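Local coordinates for Cys-Gly metallodipeptidase DUG1 (PDB 4G1P) that hydrolyses dipeptides, with high specificity for Cys-Gly, as a dinuclear M20-family metallopeptidase and serves as the catalytic component of the glutathione degradosomal complex, at the interface of chains A and B. Sequence-based numbering; all coordinates share one arbitrary frame. Chains: chain A/B, Cys-Gly metallodipeptidase DUG1.

Contact 1: the interface of chains A and B. Residues chain A 234, 238, 243, 336-337; chain B 319-322.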
ATOM      1  N   SER A 234      15.577  -7.517  -3.853  1.00 18.82           N
ATOM      2  CA  SER A 234      16.261  -6.995  -2.678  1.00 21.87           C
ATOM      3  C   SER A 234      17.457  -7.844  -2.267  1.00 21.63           C
ATOM      4  O   SER A 234      18.223  -7.435  -1.395  1.00 19.89           O
ATOM      5  CB  SER A 234      15.313  -6.779  -1.494  1.00 18.32           C
ATOM      6  OG  SER A 234      15.026  -7.999  -0.838  1.00 18.50           O
ATOM      7  N   GLY A 238      20.769  -5.995  -2.563  1.00 21.14           N
ATOM      8  CA  GLY A 238      20.804  -5.621  -1.161  1.00 21.60           C
ATOM      9  C   GLY A 238      22.194  -5.311  -0.634  1.00 23.36           C
ATOM     10  O   GLY A 238      23.110  -6.100  -0.795  1.00 23.61           O
ATOM     11  N   GLU A 243      18.575   2.654  -0.976  1.00 21.33           N
ATOM     12  CA  GLU A 243      17.142   2.368  -1.002  1.00 19.36           C
ATOM     13  C   GLU A 243      16.276   3.589  -0.649  1.00 22.58           C
ATOM     14  O   GLU A 243      16.360   4.128   0.459  1.00 22.65           O
ATOM     15  CB  GLU A 243      16.816   1.193  -0.081  1.00 18.06           C
ATOM     16  CG  GLU A 243      17.710  -0.018  -0.307  1.00 18.06           C
ATOM     17  CD  GLU A 243      17.270  -1.264   0.464  1.00 19.99           C
ATOM     18  OE1 GLU A 243      16.159  -1.280   1.047  1.00 23.29           O
ATOM     19  OE2 GLU A 243      18.047  -2.238   0.496  1.00 18.60           O
ATOM     20  N   VAL A 336      11.662  -6.925  -2.252  1.00 19.04           N
ATOM     21  CA  VAL A 336      11.839  -5.935  -3.299  1.00 21.43           C
ATOM     22  C   VAL A 336      12.374  -4.617  -2.742  1.00 20.44           C
ATOM     23  O   VAL A 336      12.069  -4.228  -1.620  1.00 22.81           O
ATOM     24  CB  VAL A 336      10.501  -5.688  -4.053  1.00 18.82           C
ATOM     25  CG1 VAL A 336       9.426  -5.201  -3.089  1.00 17.07           C
ATOM     26  CG2 VAL A 336      10.699  -4.706  -5.171  1.00 19.40           C
ATOM     27  N   ILE A 337      13.197  -3.946  -3.531  1.00 21.25           N
ATOM     28  CA  ILE A 337      13.626  -2.595  -3.235  1.00 18.13           C
ATOM     29  C   ILE A 337      12.821  -1.666  -4.135  1.00 18.58           C
ATOM     30  O   ILE A 337      13.070  -1.593  -5.336  1.00 19.02           O
ATOM     31  CB  ILE A 337      15.132  -2.442  -3.509  1.00 18.53           C
ATOM     32  CG1 ILE A 337      15.936  -3.299  -2.531  1.00 19.05           C
ATOM     33  CG2 ILE A 337      15.564  -1.004  -3.405  1.00 16.34           C
ATOM     34  CD1 ILE A 337      17.433  -3.202  -2.715  1.00 17.27           C
TER
ATOM     35  N   LEU B 319      20.135  -5.167   5.036  1.00 25.23           N
ATOM     36  CA  LEU B 319      18.787  -4.981   5.566  1.00 23.82           C
ATOM     37  C   LEU B 319      18.040  -4.092   4.597  1.00 22.94           C
ATOM     38  O   LEU B 319      18.494  -2.998   4.270  1.00 23.36           O
ATOM     39  CB  LEU B 319      18.824  -4.364   6.965  1.00 22.65           C
ATOM     40  CG  LEU B 319      17.592  -4.493   7.874  1.00 25.24           C
ATOM     41  CD1 LEU B 319      17.953  -4.197   9.324  1.00 23.24           C
ATOM     42  CD2 LEU B 319      16.458  -3.576   7.441  1.00 20.53           C
ATOM     43  N   SER B 320      16.909  -4.583   4.112  1.00 20.89           N
ATOM     44  CA  SER B 320      16.113  -3.827   3.159  1.00 20.72           C
ATOM     45  C   SER B 320      14.734  -3.525   3.727  1.00 21.17           C
ATOM     46  O   SER B 320      14.175  -4.310   4.506  1.00 19.91           O
ATOM     47  CB  SER B 320      15.979  -4.596   1.845  1.00 22.32           C
ATOM     48  OG  SER B 320      17.103  -4.382   1.005  1.00 20.13           O
ATOM     49  N   ILE B 321      14.173  -2.388   3.340  1.00 20.42           N
ATOM     50  CA  ILE B 321      12.847  -2.034   3.841  1.00 19.64           C
ATOM     51  C   ILE B 321      11.834  -1.996   2.695  1.00 19.11           C
ATOM     52  O   ILE B 321      11.967  -1.210   1.766  1.00 18.27           O
ATOM     53  CB  ILE B 321      12.892  -0.740   4.674  1.00 18.19           C
ATOM     54  CG1 ILE B 321      13.624  -1.026   5.981  1.00 16.53           C
ATOM     55  CG2 ILE B 321      11.488  -0.236   4.976  1.00 19.30           C
ATOM     56  CD1 ILE B 321      13.850   0.177   6.832  1.00 19.14           C
ATOM     57  N   HIS B 322      10.830  -2.865   2.775  1.00 17.22           N
ATOM     58  CA  HIS B 322       9.972  -3.167   1.639  1.00 15.67           C
ATOM     59  C   HIS B 322       8.701  -2.346   1.505  1.00 19.14           C
ATOM     60  O   HIS B 322       8.219  -2.126   0.397  1.00 24.27           O
ATOM     61  CB  HIS B 322       9.619  -4.637   1.673  1.00 15.96           C
ATOM     62  CG  HIS B 322      10.816  -5.513   1.784  1.00 20.28           C
ATOM     63  ND1 HIS B 322      11.754  -5.611   0.779  1.00 18.57           N
ATOM     64  CD2 HIS B 322      11.258  -6.298   2.793  1.00 19.52           C
ATOM     65  CE1 HIS B 322      12.706  -6.442   1.153  1.00 18.47           C
ATOM     66  NE2 HIS B 322      12.431  -6.871   2.372  1.00 19.75           N
TER
HETATM   67  O   HOH W   1      13.934  -0.558  -0.345  1.00 17.74           O
HETATM   68  O   HOH W   2      18.483  -6.648   1.318  1.00 23.85           O
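The imidazole of B:His322 meets the backbone carbonyl of A:Val336 across the dimer interface, and a short way along the same strand the carboxylate of A:Glu243 reaches the backbone N of B:Ile321. B:His322 lies on strand 318-325, with CG beside its own backbone N (chi1 -52°), and its ring points ND1 at the carbonyl of A:Val336, on the short strand 336-337. The hydrogen bond from B:His322 ND1 to A:Val336 O measures 2.8 Å and is nearly straight at the hydrogen. The acceptor lies almost in the ring plane, whereas the donor sits 29° from the plane of the carbonyl. The geometry fits an N-H at ND1 and should limit rotation of the ring. A:Ser234 meets the rim of the same imidazole, its CB in the ring plane and 3.7 Å from B:His322 CE1. One face of the ring carries B:Ser320 O from its own strand, displaced toward the rim.

Further back along the strand, toward B:Ser320, A:Glu243 approaches from the same side. Its chain is extended beyond CG (chi2 -172°), which carries the carboxylate out to the side chain of B:Ser320 and the backbone N of B:Ile321. The amide of B:Ile321 meets OE1 nearly along the C-O axis, with 3.2 Å between B:Ile321 N and A:Glu243 OE1. The B:Ser320 hydroxyl sits against the other carboxylate oxygen, OE2, although the modelled separation there is too short to be reliable. OE1 also holds a water 2.7 Å away, water 1, which in turn touches B:Ile321 O, so that both the N-H and the C=O of B:Ile321 are tied to one carboxylate oxygen.

On the flank toward A:Gly238, a second water joins the two subunits: water 2 lies 2.8 Å from A:Ser234 O and 2.7 Å from the hydroxyl OG of B:Ser320.

Contact 2: the interface of chains A and B. Residues chain A 243, 245-246, 327, 338; chain B 321-323.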
ATOM      1  N   GLU A 243      18.575   2.654  -0.976  1.00 21.33           N
ATOM      2  CA  GLU A 243      17.142   2.368  -1.002  1.00 19.36           C
ATOM      3  C   GLU A 243      16.276   3.589  -0.649  1.00 22.58           C
ATOM      4  O   GLU A 243      16.360   4.128   0.459  1.00 22.65           O
ATOM      5  CB  GLU A 243      16.816   1.193  -0.081  1.00 18.06           C
ATOM      6  CG  GLU A 243      17.710  -0.018  -0.307  1.00 18.06           C
ATOM      7  CD  GLU A 243      17.270  -1.264   0.464  1.00 19.99           C
ATOM      8  OE1 GLU A 243      16.159  -1.280   1.047  1.00 23.29           O
ATOM      9  OE2 GLU A 243      18.047  -2.238   0.496  1.00 18.60           O
ATOM     10  N   MET A 245      13.195   3.639   0.149  1.00 18.92           N
ATOM     11  CA  MET A 245      12.463   3.342   1.375  1.00 22.98           C
ATOM     12  C   MET A 245      13.248   3.646   2.656  1.00 22.05           C
ATOM     13  O   MET A 245      12.663   4.054   3.662  1.00 22.71           O
ATOM     14  CB  MET A 245      11.950   1.898   1.392  1.00 17.71           C
ATOM     15  CG  MET A 245      10.593   1.722   0.719  1.00 20.65           C
ATOM     16  SD  MET A 245       9.252   2.758   1.388  1.00 27.07           S
ATOM     17  CE  MET A 245       8.946   1.953   2.959  1.00 19.03           C
ATOM     18  N   ILE A 246      14.560   3.450   2.620  1.00 21.05           N
ATOM     19  CA  ILE A 246      15.374   3.661   3.806  1.00 21.49           C
ATOM     20  C   ILE A 246      15.514   5.161   4.095  1.00 23.97           C
ATOM     21  O   ILE A 246      15.319   5.617   5.227  1.00 19.12           O
ATOM     22  CB  ILE A 246      16.729   2.963   3.673  1.00 20.22           C
ATOM     23  CG1 ILE A 246      16.526   1.447   3.690  1.00 21.27           C
ATOM     24  CG2 ILE A 246      17.657   3.368   4.793  1.00 21.76           C
ATOM     25  CD1 ILE A 246      17.781   0.635   3.375  1.00 14.94           C
ATOM     26  N   ALA A 327       5.428   1.226  -2.745  1.00 15.31           N
ATOM     27  CA  ALA A 327       6.180   0.138  -2.141  1.00 17.50           C
ATOM     28  C   ALA A 327       5.314  -1.103  -2.011  1.00 18.88           C
ATOM     29  O   ALA A 327       4.326  -1.270  -2.737  1.00 21.06           O
ATOM     30  CB  ALA A 327       6.732   0.549  -0.790  1.00 20.14           C
ATOM     31  N   PRO A 338      11.824  -0.970  -3.562  1.00 22.66           N
ATOM     32  CA  PRO A 338      10.992  -0.066  -4.379  1.00 17.05           C
ATOM     33  C   PRO A 338      11.818   1.028  -5.029  1.00 17.32           C
ATOM     34  O   PRO A 338      12.749   1.530  -4.406  1.00 18.86           O
ATOM     35  CB  PRO A 338      10.005   0.518  -3.364  1.00 16.01           C
ATOM     36  CG  PRO A 338       9.929  -0.557  -2.266  1.00 17.97           C
ATOM     37  CD  PRO A 338      11.325  -1.101  -2.175  1.00 17.41           C
TER
ATOM     38  N   ILE B 321      14.173  -2.388   3.340  1.00 20.42           N
ATOM     39  CA  ILE B 321      12.847  -2.034   3.841  1.00 19.64           C
ATOM     40  C   ILE B 321      11.834  -1.996   2.695  1.00 19.11           C
ATOM     41  O   ILE B 321      11.967  -1.210   1.766  1.00 18.27           O
ATOM     42  CB  ILE B 321      12.892  -0.740   4.674  1.00 18.19           C
ATOM     43  CG1 ILE B 321      13.624  -1.026   5.981  1.00 16.53           C
ATOM     44  CG2 ILE B 321      11.488  -0.236   4.976  1.00 19.30           C
ATOM     45  CD1 ILE B 321      13.850   0.177   6.832  1.00 19.14           C
ATOM     46  N   HIS B 322      10.830  -2.865   2.775  1.00 17.22           N
ATOM     47  CA  HIS B 322       9.972  -3.167   1.639  1.00 15.67           C
ATOM     48  C   HIS B 322       8.701  -2.346   1.505  1.00 19.14           C
ATOM     49  O   HIS B 322       8.219  -2.126   0.397  1.00 24.27           O
ATOM     50  CB  HIS B 322       9.619  -4.637   1.673  1.00 15.96           C
ATOM     51  CG  HIS B 322      10.816  -5.513   1.784  1.00 20.28           C
ATOM     52  ND1 HIS B 322      11.754  -5.611   0.779  1.00 18.57           N
ATOM     53  CD2 HIS B 322      11.258  -6.298   2.793  1.00 19.52           C
ATOM     54  CE1 HIS B 322      12.706  -6.442   1.153  1.00 18.47           C
ATOM     55  NE2 HIS B 322      12.431  -6.871   2.372  1.00 19.75           N
ATOM     56  N   GLY B 323       8.137  -1.902   2.615  1.00 20.25           N
ATOM     57  CA  GLY B 323       6.872  -1.204   2.540  1.00 17.86           C
ATOM     58  C   GLY B 323       6.027  -1.415   3.771  1.00 20.82           C
ATOM     59  O   GLY B 323       6.397  -2.165   4.687  1.00 24.78           O
TER
HETATM   60  O   HOH W   3      13.934  -0.558  -0.345  1.00 17.74           O
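Apolar packing centres on A:Met245, in the first turn of helix 244-252, and B:Ile321 on strand 318-325. The two side chains cross at about a right angle. The thioether chain of A:Met245 bends at chi2 (-56°) and again at chi3 (-73°), which turns its terminal methyl back toward the strand. There A:Met245 CE lies 3.9 Å from the branch methyl CG2 of B:Ile321 and 3.8 Å from B:Gly323 CA, so one methyl spans two residues of the partner strand. The other branch of B:Ile321 runs toward A:Ile246, where CD1 comes 4.3 Å from A:Ile246 CG1. Further along, the methyl CB of A:Ala327 packs 3.8 Å from B:Gly323 CA.

Backbone carbonyls of the strand also rest against carbon. B:His322 O faces two chain A residues, A:Ala327 CB at 3.3 Å and the ring carbon CG of A:Pro338 at 3.5 Å. B:Ile321 O is directed at the side chain of A:Met245, 3.4 Å from its CG.

The polar contact lies at the edge toward A:Glu243, where B:Ile321 O also has the water bridge to that carboxylate as a polar partner.

Together the helix start, A:Pro338 and A:Ala327 form a largely apolar seat for the partner strand, and this seat probably helps hold together the homodimer in which the dipeptidase exists.

Contact 1 and contact 2 are neighbouring stretches of one interface, with the centres of their C-alpha atoms about 6 Å apart. A:Glu243, B:Ile321 and B:His322 belong to both, and strand 318-325 of chain B runs through the pair: contact 1 is mainly polar and contact 2 mainly apolar. Two-fold symmetry repeats both with the chains exchanged, so the same strand of chain A is held by chain B. Their centres lie well away from the active-site A:Asp104, at about 36 Å and 31 Å respectively; a role in dimer assembly is likely, and the structure alone does not show whether they bear on catalysis.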